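Local coordinates for lipid-transfer protein (Thermomonospora curvata, PDB 6OK1) that is a thiolase-superfamily protein that probably acts in lipid transfer, its precise function not being established, at residues A[51-55]-A[85-89]; A[221-225]-A[348-352]. All coordinates share one frame; numbering follows the deposited sequence.

Interaction 1 of 2, residues A[51-55]-A[85-89]; sequences LVTFT and AACGT
Ala85 meets Phe54 as a methyl group set squarely over an aromatic ring: its CB stands 4.0 Å from the centroid of the Phe54 ring and 5° off the ring normal, a CH-pi contact on one face. The ring reaches this place because CG of Phe54 lies beside the backbone N and anti to the carbonyl carbon (chi1 -67°). Ala86 touches the far end of the same ring, where Phe54 CZ comes to 3.7 Å from Ala86 CA. Four residues on from Ala85, Thr89 touches both Phe54 and Val52. Its methyl CG2 lies obliquely 3.8 Å from Phe54 CD1, while its CB packs 3.6 Å from Val52 CG1, the Val52 and Thr89 side chains passing alongside one another and pointing contrary ways. The hydroxyl is turned back into its own helix, Thr89 OG1 donating to Ala86 O at 2.8 Å. The contact thus seats the N-terminal part of helix 86-98 on strand 50-54 within the N-terminal thiolase domain, and Met348 of helix 348-359 also touches this cluster. The threonine hydroxyl is paired within its own segment, and what passes between the two segments is apolar and CH-pi packing without polar bonds.

Interaction 2 of 2, residues A[221-225]-A[348-352]; sequences GQALV and MNGIA
Gln222 and Asn349 have side chains that run nearly perpendicular, yet their terminal amide planes are tilted by only 14° from one another. Gln222 extends CG away from its backbone N, and a turn at the next bond lays the amide alongside the helix. OE1 of Gln222 then comes 3.4 Å from Asn349 CA, and NE2 of Gln222 comes 3.5 Å from Ala352 CB, so that the amide rests on the helix surface between these two residues. What holds it at that rotation is a bond to its own strand: Gln222 NE2 donates to Ala223 O at 3.2 Å, with an N-H...O angle of 161° and the acceptor nearly in the amide plane. The carboxamide of Asn349 is used elsewhere, bonded to Glu342 and Gln339. Strand 219-228 lies in the sheet of the N-terminal half, between strands 104-112 and 8-15, and helix 348-359, from the C-terminal half, packs on it with the segment axes 8.1 Å apart, crossing at 47°, consistent with the central helical layer of the layered thiolase fold. Further along the strand Leu224 lies across Ile351, Leu224 CD1 being 3.7 Å from Ile351 CG2. The same methyl touches Met348 CE, which arrives by a thioether chain that curls round on itself. The other branch of Leu224, CD2, lies 4.3 Å from Ala352 CB, and Val90 of helix 86-98 also packs against Leu224.

How the interactions relate
Interactions 1 and 2, whose centres lie 10 Å apart, meet directly where helix 86-98 packs against helix 348-359. Met348 joins them: its SD lies 3.8 Å from Phe54 CE1 and its CE 3.7 Å from Thr89 OG1, while Ile351 CD1 approaches Ala86 O at 3.3 Å. Both contacts reach the same mixed sheet, interaction 1 through strand 50-54 and interaction 2 through strand 219-228, with strand 104-112 between them. Interaction 1 stays within the N-terminal thiolase range, whereas interaction 2 joins it to the C-terminal one. The bound sodium ion is remote, about 13 Å from the side chain of Val52.

Interaction 1 of 2, residues A[51-55]-A[85-89]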
loop_
_atom_site.group_PDB
_atom_site.type_symbol
_atom_site.label_atom_id
_atom_site.label_comp_id
_atom_site.label_asym_id
_atom_site.label_seq_id
_atom_site.Cartn_x
_atom_site.Cartn_y
_atom_site.Cartn_z
ATOM N N LEU A 51 11.330 4.526 -5.162
ATOM C CA LEU A 51 11.095 4.564 -3.721
ATOM C C LEU A 51 10.092 3.487 -3.339
ATOM O O LEU A 51 9.040 3.374 -3.972
ATOM C CB LEU A 51 10.552 5.924 -3.265
ATOM C CG LEU A 51 11.551 7.091 -3.263
ATOM C CD1 LEU A 51 10.866 8.415 -2.893
ATOM C CD2 LEU A 51 12.730 6.845 -2.335
ATOM N N VAL A 52 10.401 2.738 -2.284
ATOM C CA VAL A 52 9.532 1.672 -1.782
ATOM C C VAL A 52 9.350 1.862 -0.277
ATOM O O VAL A 52 10.316 2.102 0.450
ATOM C CB VAL A 52 10.104 0.274 -2.090
ATOM C CG1 VAL A 52 9.113 -0.793 -1.670
ATOM C CG2 VAL A 52 10.440 0.126 -3.605
ATOM N N THR A 53 8.115 1.753 0.206
ATOM C CA THR A 53 7.906 1.777 1.658
ATOM C C THR A 53 6.729 0.867 1.995
ATOM O O THR A 53 6.280 0.062 1.169
ATOM C CB THR A 53 7.749 3.217 2.178
ATOM O OG1 THR A 53 7.687 3.218 3.604
ATOM C CG2 THR A 53 6.516 3.897 1.639
ATOM N N PHE A 54 6.277 0.949 3.242
ATOM C CA PHE A 54 5.163 0.165 3.753
ATOM C C PHE A 54 3.838 0.858 3.439
ATOM O O PHE A 54 3.765 2.087 3.368
ATOM C CB PHE A 54 5.242 0.018 5.276
ATOM C CG PHE A 54 6.409 -0.819 5.816
ATOM C CD1 PHE A 54 7.625 -0.995 5.121
ATOM C CD2 PHE A 54 6.282 -1.377 7.086
ATOM C CE1 PHE A 54 8.667 -1.718 5.702
ATOM C CE2 PHE A 54 7.336 -2.115 7.664
ATOM C CZ PHE A 54 8.495 -2.297 6.967
ATOM N N THR A 55 2.760 0.074 3.372
ATOM C CA THR A 55 1.450 0.694 3.119
ATOM C C THR A 55 1.119 1.762 4.162
ATOM O O THR A 55 0.547 2.815 3.827
ATOM C CB THR A 55 0.343 -0.366 3.070
ATOM O OG1 THR A 55 0.477 -1.260 4.180
ATOM C CG2 THR A 55 0.464 -1.166 1.857
ATOM N N ALA A 85 6.428 -6.663 5.880
ATOM C CA ALA A 85 6.848 -6.090 4.619
ATOM C C ALA A 85 8.338 -5.785 4.497
ATOM O O ALA A 85 8.796 -5.481 3.390
ATOM C CB ALA A 85 6.083 -4.772 4.393
ATOM N N ALA A 86 9.097 -5.805 5.591
ATOM C CA ALA A 86 10.412 -5.180 5.577
ATOM C C ALA A 86 11.294 -5.731 4.465
ATOM O O ALA A 86 11.896 -4.970 3.702
ATOM C CB ALA A 86 11.088 -5.371 6.939
ATOM N N CYS A 87 11.401 -7.057 4.373
ATOM C CA CYS A 87 12.250 -7.652 3.345
ATOM C C CYS A 87 11.595 -7.572 1.966
ATOM O O CYS A 87 12.296 -7.481 0.948
ATOM C CB CYS A 87 12.556 -9.087 3.736
ATOM S SG CYS A 87 13.689 -9.181 5.152
ATOM N N GLY A 88 10.263 -7.569 1.929
ATOM C CA GLY A 88 9.552 -7.343 0.684
ATOM C C GLY A 88 9.876 -6.021 0.019
ATOM O O GLY A 88 9.898 -5.941 -1.215
ATOM N N THR A 89 10.154 -4.966 0.803
ATOM C CA THR A 89 10.496 -3.699 0.158
ATOM C C THR A 89 11.789 -3.844 -0.620
ATOM O O THR A 89 11.941 -3.298 -1.723
ATOM C CB THR A 89 10.611 -2.534 1.153
ATOM O OG1 THR A 89 11.758 -2.697 1.999
ATOM C CG2 THR A 89 9.332 -2.351 1.959
#

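Interaction 2 of 2, residues A[221-225]-A[348-352]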
loop_
_atom_site.group_PDB
_atom_site.type_symbol
_atom_site.label_atom_id
_atom_site.label_comp_id
_atom_site.label_asym_id
_atom_site.label_seq_id
_atom_site.Cartn_x
_atom_site.Cartn_y
_atom_site.Cartn_z
ATOM N N GLY A 221 13.891 6.388 11.918
ATOM C CA GLY A 221 13.786 6.074 10.490
ATOM C C GLY A 221 14.977 5.272 10.009
ATOM O O GLY A 221 16.090 5.400 10.523
ATOM N N GLN A 222 14.718 4.408 9.016
ATOM C CA GLN A 222 15.723 3.532 8.422
ATOM C C GLN A 222 15.532 3.517 6.914
ATOM O O GLN A 222 14.400 3.389 6.432
ATOM C CB GLN A 222 15.611 2.105 8.965
ATOM C CG GLN A 222 16.556 1.109 8.342
ATOM C CD GLN A 222 17.978 1.249 8.864
ATOM O OE1 GLN A 222 18.239 1.041 10.053
ATOM N NE2 GLN A 222 18.905 1.553 7.965
ATOM N N ALA A 223 16.645 3.601 6.170
ATOM C CA ALA A 223 16.594 3.567 4.713
ATOM C C ALA A 223 17.712 2.690 4.175
ATOM O O ALA A 223 18.703 2.434 4.852
ATOM C CB ALA A 223 16.704 4.971 4.097
ATOM N N LEU A 224 17.493 2.176 2.963
ATOM C CA LEU A 224 18.384 1.224 2.300
ATOM C C LEU A 224 18.407 1.571 0.818
ATOM O O LEU A 224 17.342 1.765 0.235
ATOM C CB LEU A 224 17.886 -0.219 2.462
ATOM C CG LEU A 224 17.502 -0.690 3.867
ATOM C CD1 LEU A 224 16.633 -1.910 3.808
ATOM C CD2 LEU A 224 18.735 -0.996 4.707
ATOM N N VAL A 225 19.602 1.612 0.207
ATOM C CA VAL A 225 19.773 1.929 -1.214
ATOM C C VAL A 225 20.105 0.652 -1.978
ATOM O O VAL A 225 21.083 -0.034 -1.664
ATOM C CB VAL A 225 20.883 2.974 -1.426
ATOM C CG1 VAL A 225 21.153 3.171 -2.908
ATOM C CG2 VAL A 225 20.468 4.287 -0.809
ATOM N N MET A 348 13.233 -3.138 9.583
ATOM C CA MET A 348 14.126 -2.494 8.627
ATOM C C MET A 348 15.537 -2.350 9.163
ATOM O O MET A 348 16.510 -2.508 8.410
ATOM C CB MET A 348 13.551 -1.141 8.236
ATOM C CG MET A 348 12.266 -1.264 7.466
ATOM S SD MET A 348 12.448 -2.036 5.807
ATOM C CE MET A 348 12.947 -0.642 4.809
ATOM N N ASN A 349 15.676 -2.045 10.458
ATOM C CA ASN A 349 17.003 -1.945 11.042
ATOM C C ASN A 349 17.711 -3.297 11.092
ATOM O O ASN A 349 18.939 -3.331 11.081
ATOM C CB ASN A 349 16.948 -1.294 12.438
ATOM C CG ASN A 349 15.971 -1.980 13.389
ATOM O OD1 ASN A 349 14.859 -2.314 13.014
ATOM N ND2 ASN A 349 16.384 -2.155 14.648
ATOM N N GLY A 350 16.971 -4.404 11.048
ATOM C CA GLY A 350 17.615 -5.703 10.949
ATOM C C GLY A 350 18.238 -5.946 9.589
ATOM O O GLY A 350 19.281 -6.596 9.482
ATOM N N ILE A 351 17.601 -5.454 8.528
ATOM C CA ILE A 351 18.220 -5.567 7.211
ATOM C C ILE A 351 19.532 -4.800 7.203
ATOM O O ILE A 351 20.534 -5.269 6.669
ATOM C CB ILE A 351 17.250 -5.077 6.109
ATOM C CG1 ILE A 351 15.942 -5.887 6.148
ATOM C CG2 ILE A 351 17.891 -5.218 4.746
ATOM C CD1 ILE A 351 14.818 -5.378 5.222
ATOM N N ALA A 352 19.555 -3.619 7.817
ATOM C CA ALA A 352 20.796 -2.848 7.878
ATOM C C ALA A 352 21.898 -3.630 8.585
ATOM O O ALA A 352 23.050 -3.620 8.145
ATOM C CB ALA A 352 20.541 -1.522 8.578
#